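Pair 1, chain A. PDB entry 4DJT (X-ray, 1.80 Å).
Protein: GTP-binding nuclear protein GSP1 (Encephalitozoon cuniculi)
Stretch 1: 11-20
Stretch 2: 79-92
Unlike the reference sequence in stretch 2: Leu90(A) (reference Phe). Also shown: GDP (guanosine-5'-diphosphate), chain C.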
# COMPACT_ATOMS: atom_id res chain seq x y z
N THR A 11 -15.40 -4.31 -4.19
CA THR A 11 -14.58 -4.34 -2.94
C THR A 11 -13.35 -5.20 -3.09
O THR A 11 -13.43 -6.35 -3.51
CB THR A 11 -15.40 -4.84 -1.73
OG1 THR A 11 -16.62 -4.12 -1.67
CG2 THR A 11 -14.63 -4.66 -0.40
N TYR A 12 -12.20 -4.66 -2.70
CA TYR A 12 -10.94 -5.33 -2.92
C TYR A 12 -10.07 -5.19 -1.70
O TYR A 12 -9.95 -4.11 -1.16
CB TYR A 12 -10.20 -4.68 -4.10
CG TYR A 12 -11.04 -4.60 -5.35
CD1 TYR A 12 -11.26 -5.71 -6.12
CD2 TYR A 12 -11.66 -3.39 -5.72
CE1 TYR A 12 -12.05 -5.66 -7.27
CE2 TYR A 12 -12.42 -3.30 -6.87
CZ TYR A 12 -12.62 -4.45 -7.64
OH TYR A 12 -13.38 -4.34 -8.77
N LYS A 13 -9.48 -6.29 -1.25
CA LYS A 13 -8.47 -6.19 -0.19
C LYS A 13 -7.13 -5.85 -0.79
O LYS A 13 -6.66 -6.52 -1.75
CB LYS A 13 -8.34 -7.49 0.56
CG LYS A 13 -7.14 -7.53 1.50
CD LYS A 13 -7.05 -8.84 2.22
CE LYS A 13 -5.79 -8.95 3.07
NZ LYS A 13 -5.83 -10.16 3.96
N ILE A 14 -6.43 -4.90 -0.17
CA ILE A 14 -5.11 -4.50 -0.66
C ILE A 14 -4.16 -4.58 0.53
O ILE A 14 -4.46 -4.04 1.60
CB ILE A 14 -5.09 -3.04 -1.20
CG1 ILE A 14 -6.09 -2.85 -2.37
CG2 ILE A 14 -3.67 -2.61 -1.54
CD1 ILE A 14 -5.77 -3.66 -3.59
N CYS A 15 -2.99 -5.17 0.34
CA CYS A 15 -1.94 -5.19 1.37
C CYS A 15 -0.90 -4.13 1.16
O CYS A 15 -0.34 -4.01 0.05
CB CYS A 15 -1.22 -6.55 1.40
SG CYS A 15 -2.30 -7.91 1.92
N LEU A 16 -0.61 -3.36 2.21
CA LEU A 16 0.59 -2.51 2.20
C LEU A 16 1.77 -3.30 2.68
O LEU A 16 1.75 -3.89 3.75
CB LEU A 16 0.43 -1.28 3.11
CG LEU A 16 -0.81 -0.47 2.90
CD1 LEU A 16 -0.81 0.74 3.87
CD2 LEU A 16 -0.93 -0.03 1.44
N ILE A 17 2.83 -3.28 1.90
CA ILE A 17 4.04 -3.99 2.24
C ILE A 17 5.26 -3.14 1.99
O ILE A 17 5.20 -2.12 1.31
CB ILE A 17 4.13 -5.30 1.45
CG1 ILE A 17 3.83 -5.09 -0.03
CG2 ILE A 17 3.15 -6.29 2.03
CD1 ILE A 17 4.07 -6.36 -0.88
N GLY A 18 6.37 -3.57 2.59
CA GLY A 18 7.60 -2.82 2.57
C GLY A 18 8.21 -2.75 3.95
O GLY A 18 7.53 -2.98 4.96
N ASP A 19 9.50 -2.44 4.00
CA ASP A 19 10.23 -2.46 5.26
C ASP A 19 9.65 -1.51 6.30
O ASP A 19 9.03 -0.52 5.98
CB ASP A 19 11.68 -2.11 5.05
CG ASP A 19 12.50 -3.27 4.48
OD1 ASP A 19 11.96 -4.39 4.20
OD2 ASP A 19 13.71 -3.04 4.35
N GLY A 20 9.93 -1.81 7.56
CA GLY A 20 9.66 -0.89 8.62
C GLY A 20 10.32 0.45 8.32
O GLY A 20 11.49 0.52 7.85
N ASP A 79 0.83 -15.43 6.97
CA ASP A 79 0.15 -15.66 5.71
C ASP A 79 -1.24 -15.03 5.68
O ASP A 79 -1.66 -14.55 4.64
CB ASP A 79 0.03 -17.17 5.42
CG ASP A 79 1.38 -17.85 5.14
OD1 ASP A 79 2.41 -17.15 4.98
OD2 ASP A 79 1.41 -19.10 5.06
N VAL A 80 -1.94 -15.05 6.81
CA VAL A 80 -3.29 -14.46 6.88
C VAL A 80 -3.31 -12.97 6.57
O VAL A 80 -4.33 -12.45 6.16
CB VAL A 80 -4.00 -14.74 8.23
CG1 VAL A 80 -4.54 -16.17 8.25
CG2 VAL A 80 -3.06 -14.49 9.40
N TYR A 81 -2.19 -12.30 6.75
CA TYR A 81 -2.06 -10.92 6.31
C TYR A 81 -2.32 -10.82 4.82
O TYR A 81 -3.05 -9.93 4.36
CB TYR A 81 -0.68 -10.36 6.66
CG TYR A 81 -0.52 -8.86 6.38
CD1 TYR A 81 0.16 -8.41 5.25
CD2 TYR A 81 -1.05 -7.90 7.24
CE1 TYR A 81 0.30 -7.04 4.98
CE2 TYR A 81 -0.92 -6.55 6.97
CZ TYR A 81 -0.26 -6.12 5.84
OH TYR A 81 -0.09 -4.74 5.65
N TYR A 82 -1.71 -11.74 4.07
CA TYR A 82 -1.77 -11.70 2.60
C TYR A 82 -3.05 -12.33 2.05
O TYR A 82 -3.55 -11.92 1.00
CB TYR A 82 -0.55 -12.37 2.00
CG TYR A 82 0.74 -11.72 2.38
CD1 TYR A 82 1.00 -10.40 2.06
CD2 TYR A 82 1.70 -12.41 3.04
CE1 TYR A 82 2.18 -9.79 2.39
CE2 TYR A 82 2.91 -11.80 3.38
CZ TYR A 82 3.13 -10.49 3.02
OH TYR A 82 4.31 -9.88 3.37
N ILE A 83 -3.56 -13.36 2.72
CA ILE A 83 -4.64 -14.18 2.15
C ILE A 83 -5.86 -13.35 1.76
O ILE A 83 -6.31 -12.50 2.51
CB ILE A 83 -5.10 -15.28 3.12
CG1 ILE A 83 -4.02 -16.37 3.21
CG2 ILE A 83 -6.41 -15.92 2.65
CD1 ILE A 83 -4.33 -17.48 4.23
N GLY A 84 -6.37 -13.59 0.57
CA GLY A 84 -7.56 -12.88 0.11
C GLY A 84 -7.28 -11.54 -0.56
O GLY A 84 -8.21 -10.91 -1.06
N ALA A 85 -6.01 -11.10 -0.57
CA ALA A 85 -5.64 -9.82 -1.22
C ALA A 85 -5.83 -9.90 -2.71
O ALA A 85 -5.47 -10.92 -3.34
CB ALA A 85 -4.19 -9.42 -0.92
N SER A 86 -6.36 -8.81 -3.27
CA SER A 86 -6.45 -8.64 -4.71
C SER A 86 -5.24 -7.91 -5.27
O SER A 86 -5.05 -7.91 -6.47
CB SER A 86 -7.72 -7.86 -5.09
OG SER A 86 -8.87 -8.64 -4.93
N GLY A 87 -4.46 -7.24 -4.40
CA GLY A 87 -3.34 -6.43 -4.84
C GLY A 87 -2.51 -6.00 -3.67
O GLY A 87 -2.88 -6.25 -2.52
N ALA A 88 -1.37 -5.36 -3.97
CA ALA A 88 -0.46 -4.85 -2.95
C ALA A 88 0.08 -3.51 -3.41
O ALA A 88 0.23 -3.24 -4.63
CB ALA A 88 0.68 -5.83 -2.68
N ILE A 89 0.38 -2.64 -2.44
CA ILE A 89 1.12 -1.44 -2.65
C ILE A 89 2.40 -1.60 -1.87
O ILE A 89 2.37 -1.83 -0.66
CB ILE A 89 0.37 -0.14 -2.19
CG1 ILE A 89 -0.99 -0.03 -2.87
CG2 ILE A 89 1.20 1.11 -2.50
CD1 ILE A 89 -1.88 1.09 -2.36
N LEU A 90 3.52 -1.60 -2.59
CA LEU A 90 4.82 -1.93 -2.01
C LEU A 90 5.67 -0.69 -1.98
O LEU A 90 5.87 -0.06 -3.02
CB LEU A 90 5.48 -3.07 -2.84
CG LEU A 90 6.93 -3.41 -2.49
CD1 LEU A 90 7.09 -3.89 -1.06
CD2 LEU A 90 7.45 -4.46 -3.48
N PHE A 91 6.09 -0.27 -0.78
CA PHE A 91 6.78 0.99 -0.62
C PHE A 91 8.25 0.75 -0.36
O PHE A 91 8.63 -0.23 0.29
CB PHE A 91 6.27 1.72 0.61
CG PHE A 91 4.82 2.10 0.53
CD1 PHE A 91 4.45 3.38 0.27
CD2 PHE A 91 3.84 1.16 0.78
CE1 PHE A 91 3.09 3.74 0.18
CE2 PHE A 91 2.50 1.50 0.71
CZ PHE A 91 2.13 2.79 0.42
N PHE A 92 9.06 1.71 -0.78
CA PHE A 92 10.38 1.87 -0.20
C PHE A 92 10.63 3.34 0.11
O PHE A 92 9.89 4.21 -0.29
CB PHE A 92 11.47 1.27 -1.12
CG PHE A 92 11.69 2.03 -2.39
CD1 PHE A 92 10.80 1.91 -3.46
CD2 PHE A 92 12.80 2.85 -2.55
CE1 PHE A 92 10.98 2.63 -4.62
CE2 PHE A 92 13.00 3.56 -3.73
CZ PHE A 92 12.08 3.45 -4.75
PB GDP C . 6.07 2.28 8.32
O1B GDP C . 4.58 2.18 8.66
O2B GDP C . 6.43 1.85 6.90
O3B GDP C . 6.95 1.70 9.42
O3A GDP C . 6.51 3.83 8.38
PA GDP C . 5.82 5.04 9.15
O1A GDP C . 4.58 5.55 8.45
O2A GDP C . 5.73 4.66 10.60
O5' GDP C . 6.86 6.23 9.01
C5' GDP C . 8.22 6.00 9.42
C4' GDP C . 8.88 7.36 9.60
O4' GDP C . 9.02 7.97 8.34
C3' GDP C . 8.04 8.31 10.42
O3' GDP C . 8.91 9.13 11.16
C2' GDP C . 7.33 9.17 9.43
O2' GDP C . 7.03 10.51 9.89
C1' GDP C . 8.33 9.18 8.30
N9 GDP C . 7.67 9.31 7.01
C8 GDP C . 6.71 8.52 6.46
N7 GDP C . 6.36 9.00 5.24
C5 GDP C . 7.14 10.05 4.98
C6 GDP C . 7.30 11.01 3.88
O6 GDP C . 6.61 10.94 2.81
N1 GDP C . 8.23 11.98 4.03
C2 GDP C . 8.99 12.09 5.16
N2 GDP C . 9.89 13.07 5.26
N3 GDP C . 8.88 11.25 6.20
C4 GDP C . 7.98 10.24 6.15
O HOH W 1 -9.78 -8.89 -2.45
O HOH W 2 10.70 -1.89 1.45

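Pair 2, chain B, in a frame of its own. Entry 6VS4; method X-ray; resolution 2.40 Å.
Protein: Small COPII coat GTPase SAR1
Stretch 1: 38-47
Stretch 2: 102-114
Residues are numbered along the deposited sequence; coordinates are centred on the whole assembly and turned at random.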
# COMPACT_ATOMS: atom_id res chain seq x y z
N LYS B 38 18.39 -19.73 20.29
CA LYS B 38 19.50 -20.66 20.13
C LYS B 38 19.11 -21.67 19.06
O LYS B 38 17.92 -21.85 18.78
CB LYS B 38 19.82 -21.37 21.45
N PRO B 39 20.09 -22.32 18.43
CA PRO B 39 19.75 -23.33 17.41
C PRO B 39 18.87 -24.43 17.99
O PRO B 39 19.20 -25.05 19.01
CB PRO B 39 21.12 -23.85 16.96
CG PRO B 39 22.04 -22.71 17.21
CD PRO B 39 21.54 -22.08 18.48
N SER B 40 17.75 -24.69 17.32
CA SER B 40 16.74 -25.61 17.82
C SER B 40 16.35 -26.57 16.71
O SER B 40 15.98 -26.14 15.62
CB SER B 40 15.52 -24.85 18.33
OG SER B 40 15.90 -23.86 19.27
N SER B 41 16.48 -27.87 16.98
CA SER B 41 16.04 -28.90 16.05
C SER B 41 14.55 -29.13 16.23
O SER B 41 14.11 -29.62 17.28
CB SER B 41 16.83 -30.18 16.26
OG SER B 41 16.38 -31.20 15.38
N ILE B 42 13.76 -28.76 15.23
CA ILE B 42 12.32 -28.97 15.24
C ILE B 42 11.97 -30.01 14.19
O ILE B 42 12.35 -29.88 13.02
CB ILE B 42 11.56 -27.66 14.99
CG1 ILE B 42 12.04 -26.57 15.96
CG2 ILE B 42 10.07 -27.88 15.12
CD1 ILE B 42 11.82 -26.89 17.42
N LEU B 43 11.24 -31.05 14.59
CA LEU B 43 10.82 -32.12 13.69
C LEU B 43 9.39 -31.86 13.24
O LEU B 43 8.48 -31.72 14.08
CB LEU B 43 10.93 -33.48 14.37
CG LEU B 43 12.21 -34.29 14.16
CD1 LEU B 43 13.43 -33.52 14.63
CD2 LEU B 43 12.11 -35.63 14.87
N PHE B 44 9.18 -31.79 11.93
CA PHE B 44 7.85 -31.63 11.35
C PHE B 44 7.40 -33.00 10.85
O PHE B 44 7.99 -33.55 9.91
CB PHE B 44 7.86 -30.60 10.23
CG PHE B 44 8.17 -29.20 10.69
CD1 PHE B 44 9.47 -28.83 11.00
CD2 PHE B 44 7.16 -28.27 10.82
CE1 PHE B 44 9.76 -27.55 11.44
CE2 PHE B 44 7.44 -26.98 11.25
CZ PHE B 44 8.75 -26.62 11.56
N LEU B 45 6.37 -33.56 11.48
CA LEU B 45 6.04 -34.96 11.33
C LEU B 45 4.56 -35.12 10.98
O LEU B 45 3.74 -34.23 11.22
CB LEU B 45 6.38 -35.73 12.61
CG LEU B 45 7.83 -35.61 13.12
CD1 LEU B 45 7.98 -36.21 14.51
CD2 LEU B 45 8.83 -36.24 12.17
N GLY B 46 4.24 -36.29 10.43
CA GLY B 46 2.90 -36.56 9.95
C GLY B 46 2.93 -37.45 8.73
O GLY B 46 4.00 -37.62 8.13
N ILE B 47 1.80 -38.04 8.34
CA ILE B 47 1.78 -38.84 7.12
C ILE B 47 1.81 -37.88 5.94
O ILE B 47 1.61 -36.67 6.10
CB ILE B 47 0.57 -39.80 7.08
CG1 ILE B 47 -0.73 -39.02 6.86
CG2 ILE B 47 0.51 -40.66 8.34
CD1 ILE B 47 -1.96 -39.88 6.88
N ASP B 102 17.61 -41.98 15.11
CA ASP B 102 18.67 -40.98 15.15
C ASP B 102 18.11 -39.57 15.02
O ASP B 102 18.68 -38.62 15.56
CB ASP B 102 19.70 -41.25 14.05
CG ASP B 102 20.52 -42.49 14.33
OD1 ASP B 102 20.64 -42.87 15.52
OD2 ASP B 102 21.06 -43.08 13.37
N TYR B 103 16.99 -39.41 14.30
CA TYR B 103 16.40 -38.09 14.12
C TYR B 103 15.84 -37.51 15.41
O TYR B 103 15.58 -36.30 15.47
CB TYR B 103 15.28 -38.15 13.07
CG TYR B 103 15.77 -38.34 11.66
CD1 TYR B 103 15.91 -37.25 10.81
CD2 TYR B 103 16.10 -39.60 11.17
CE1 TYR B 103 16.36 -37.40 9.52
CE2 TYR B 103 16.55 -39.76 9.87
CZ TYR B 103 16.68 -38.65 9.05
OH TYR B 103 17.13 -38.78 7.75
N PHE B 104 15.64 -38.33 16.44
CA PHE B 104 15.12 -37.84 17.71
C PHE B 104 16.20 -37.64 18.76
O PHE B 104 15.88 -37.30 19.90
CB PHE B 104 14.04 -38.80 18.23
CG PHE B 104 12.83 -38.90 17.33
CD1 PHE B 104 12.84 -39.70 16.20
CD2 PHE B 104 11.68 -38.16 17.60
CE1 PHE B 104 11.73 -39.79 15.37
CE2 PHE B 104 10.57 -38.25 16.77
CZ PHE B 104 10.59 -39.06 15.66
N TYR B 105 17.47 -37.83 18.40
CA TYR B 105 18.56 -37.47 19.30
C TYR B 105 18.70 -35.96 19.34
O TYR B 105 18.78 -35.31 18.29
CB TYR B 105 19.87 -38.12 18.84
N ASP B 106 18.72 -35.39 20.55
CA ASP B 106 18.81 -33.94 20.75
C ASP B 106 17.72 -33.20 19.98
O ASP B 106 17.90 -32.06 19.55
CB ASP B 106 20.20 -33.42 20.37
CG ASP B 106 20.56 -32.13 21.09
OD1 ASP B 106 19.77 -31.68 21.95
OD2 ASP B 106 21.63 -31.56 20.80
N CYS B 107 16.58 -33.85 19.82
CA CYS B 107 15.39 -33.21 19.28
C CYS B 107 14.81 -32.24 20.30
O CYS B 107 14.60 -32.61 21.46
CB CYS B 107 14.37 -34.29 18.90
SG CYS B 107 12.68 -33.76 18.71
N HIS B 108 14.55 -31.00 19.88
CA HIS B 108 14.06 -29.99 20.81
C HIS B 108 12.54 -29.86 20.83
O HIS B 108 11.97 -29.53 21.88
CB HIS B 108 14.65 -28.61 20.48
CG HIS B 108 16.09 -28.46 20.87
ND1 HIS B 108 17.13 -28.81 20.03
CD2 HIS B 108 16.66 -28.02 22.01
CE1 HIS B 108 18.28 -28.58 20.64
NE2 HIS B 108 18.02 -28.10 21.84
N GLY B 109 11.88 -30.09 19.71
CA GLY B 109 10.43 -29.96 19.65
C GLY B 109 9.89 -30.62 18.41
O GLY B 109 10.62 -30.85 17.44
N ILE B 110 8.60 -30.91 18.44
CA ILE B 110 7.93 -31.60 17.36
C ILE B 110 6.70 -30.81 16.93
O ILE B 110 5.95 -30.32 17.77
CB ILE B 110 7.55 -33.04 17.77
CG1 ILE B 110 8.82 -33.88 17.90
CG2 ILE B 110 6.58 -33.65 16.76
CD1 ILE B 110 8.65 -35.14 18.70
N VAL B 111 6.53 -30.67 15.62
CA VAL B 111 5.30 -30.19 15.02
C VAL B 111 4.67 -31.36 14.28
O VAL B 111 5.20 -31.83 13.27
CB VAL B 111 5.56 -28.99 14.10
CG1 VAL B 111 4.28 -28.50 13.46
CG2 VAL B 111 6.22 -27.89 14.88
N PHE B 112 3.55 -31.85 14.80
CA PHE B 112 2.84 -32.98 14.21
C PHE B 112 1.59 -32.46 13.51
O PHE B 112 0.76 -31.79 14.14
CB PHE B 112 2.47 -34.01 15.28
CG PHE B 112 1.98 -35.31 14.72
CD1 PHE B 112 0.64 -35.48 14.40
CD2 PHE B 112 2.85 -36.36 14.50
CE1 PHE B 112 0.18 -36.69 13.87
CE2 PHE B 112 2.40 -37.57 13.97
CZ PHE B 112 1.06 -37.73 13.66
N ILE B 113 1.47 -32.75 12.22
CA ILE B 113 0.43 -32.18 11.37
C ILE B 113 -0.53 -33.28 10.92
O ILE B 113 -0.08 -34.34 10.45
CB ILE B 113 1.04 -31.46 10.16
CG1 ILE B 113 2.03 -30.40 10.65
CG2 ILE B 113 -0.05 -30.81 9.34
CD1 ILE B 113 2.61 -29.52 9.55
N VAL B 114 -1.83 -33.02 11.02
CA VAL B 114 -2.88 -33.96 10.63
C VAL B 114 -3.80 -33.29 9.62
O VAL B 114 -4.22 -32.15 9.81
CB VAL B 114 -3.68 -34.45 11.85
CG1 VAL B 114 -4.84 -35.37 11.42
CG2 VAL B 114 -2.79 -35.13 12.85
O HOH W 3 -0.67 -36.95 9.64

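In both pairs two parallel strands lie side by side, and a turn leads into the second. Fourteen central residues superpose with an RMSD of 0.6 Å, and the strand axes diverge by 23° in pair 1 and 19° in pair 2. The bridges match one for one, from Ile14(A) with Gly87(A) and Ile42(B) with Gly109(B) to Ile17(A) with Leu90(A) and Leu45(B) with Phe112(B).

The hydrogen-bond ladder is common to both. Cys15(A) N donates to Gly87(A) O (3.1 Å) and Ile89(A) N to Cys15(A) O (2.9 Å); likewise Leu43(B) N donates to Gly109(B) O (2.9 Å) and Val111(B) N to Leu43(B) O (2.7 Å). Two positions are glycine in both pairs. At Gly18(A) and Gly46(B), a CB would clash with the oxygen of Phe91(A) or Ile113(B), and the backbone angles themselves call for glycine. At Gly87(A) and Gly109(B), a CB would sit tightly against CD1 of Ile14(A) or Ile42(B), so the bare backbone makes room for the isoleucine. Beyond the ladder, a water bridges Asp19(A) to Phe91(A) in pair 1 and Ile47(B) to Ile113(B) in pair 2.

The side chains fill this frame differently. Cys15(A) is covered by Tyr81(A) and the turn, its CB 3.9 Å from Tyr81(A) CE1 and its SG 3.7 Å from Ala85(A) CB; the Tyr81(A) OH donates to Leu16(A) O (2.8 Å). In pair 2 the matching Leu43(B) provides bulk of its own: its CD2 lies over the face of the Phe104(B) ring, 3.6 Å from CE2 of Phe104(B), while the side chain of Tyr103(B) leads away. Further along this face, Ile17(A) CD1 meets Ala88(A) CB at 3.9 Å, whereas Leu45(B) CD1 meets the larger Ile110(B) at its CG2, 3.7 Å away. On the other face, Leu16(A) CD2 packs on Ile89(A) CB (3.9 Å) and Phe91(A) CE2 (3.8 Å); Phe44(B) brings the aromatic ring from the first strand instead, with CD2 3.7 Å from Val111(B) CB.

The contrast is sharpest at the strand entrance. Lys13(A), extended with all four chi angles t, reaches past the strand, and its NZ donates to the carbonyl oxygens of Tyr81(A), in the weakly bonded helix, and Ile83(A), in the turn, both at 2.8 Å; a long amine with several hydrogens suits two acceptors. Its counterpart Ser41(B) is too short for that reach. Here the second stretch supplies the polar side chain: His108(B), matching Ser86(A), accepts at ND1 from Ser41(B) N (3.3 Å). In pair 1 a water accepts the equivalent hydrogen bond, from Lys13(A) N at 2.9 Å, and is also hydrogen-bonded to Ser86(A) OG at 2.7 Å.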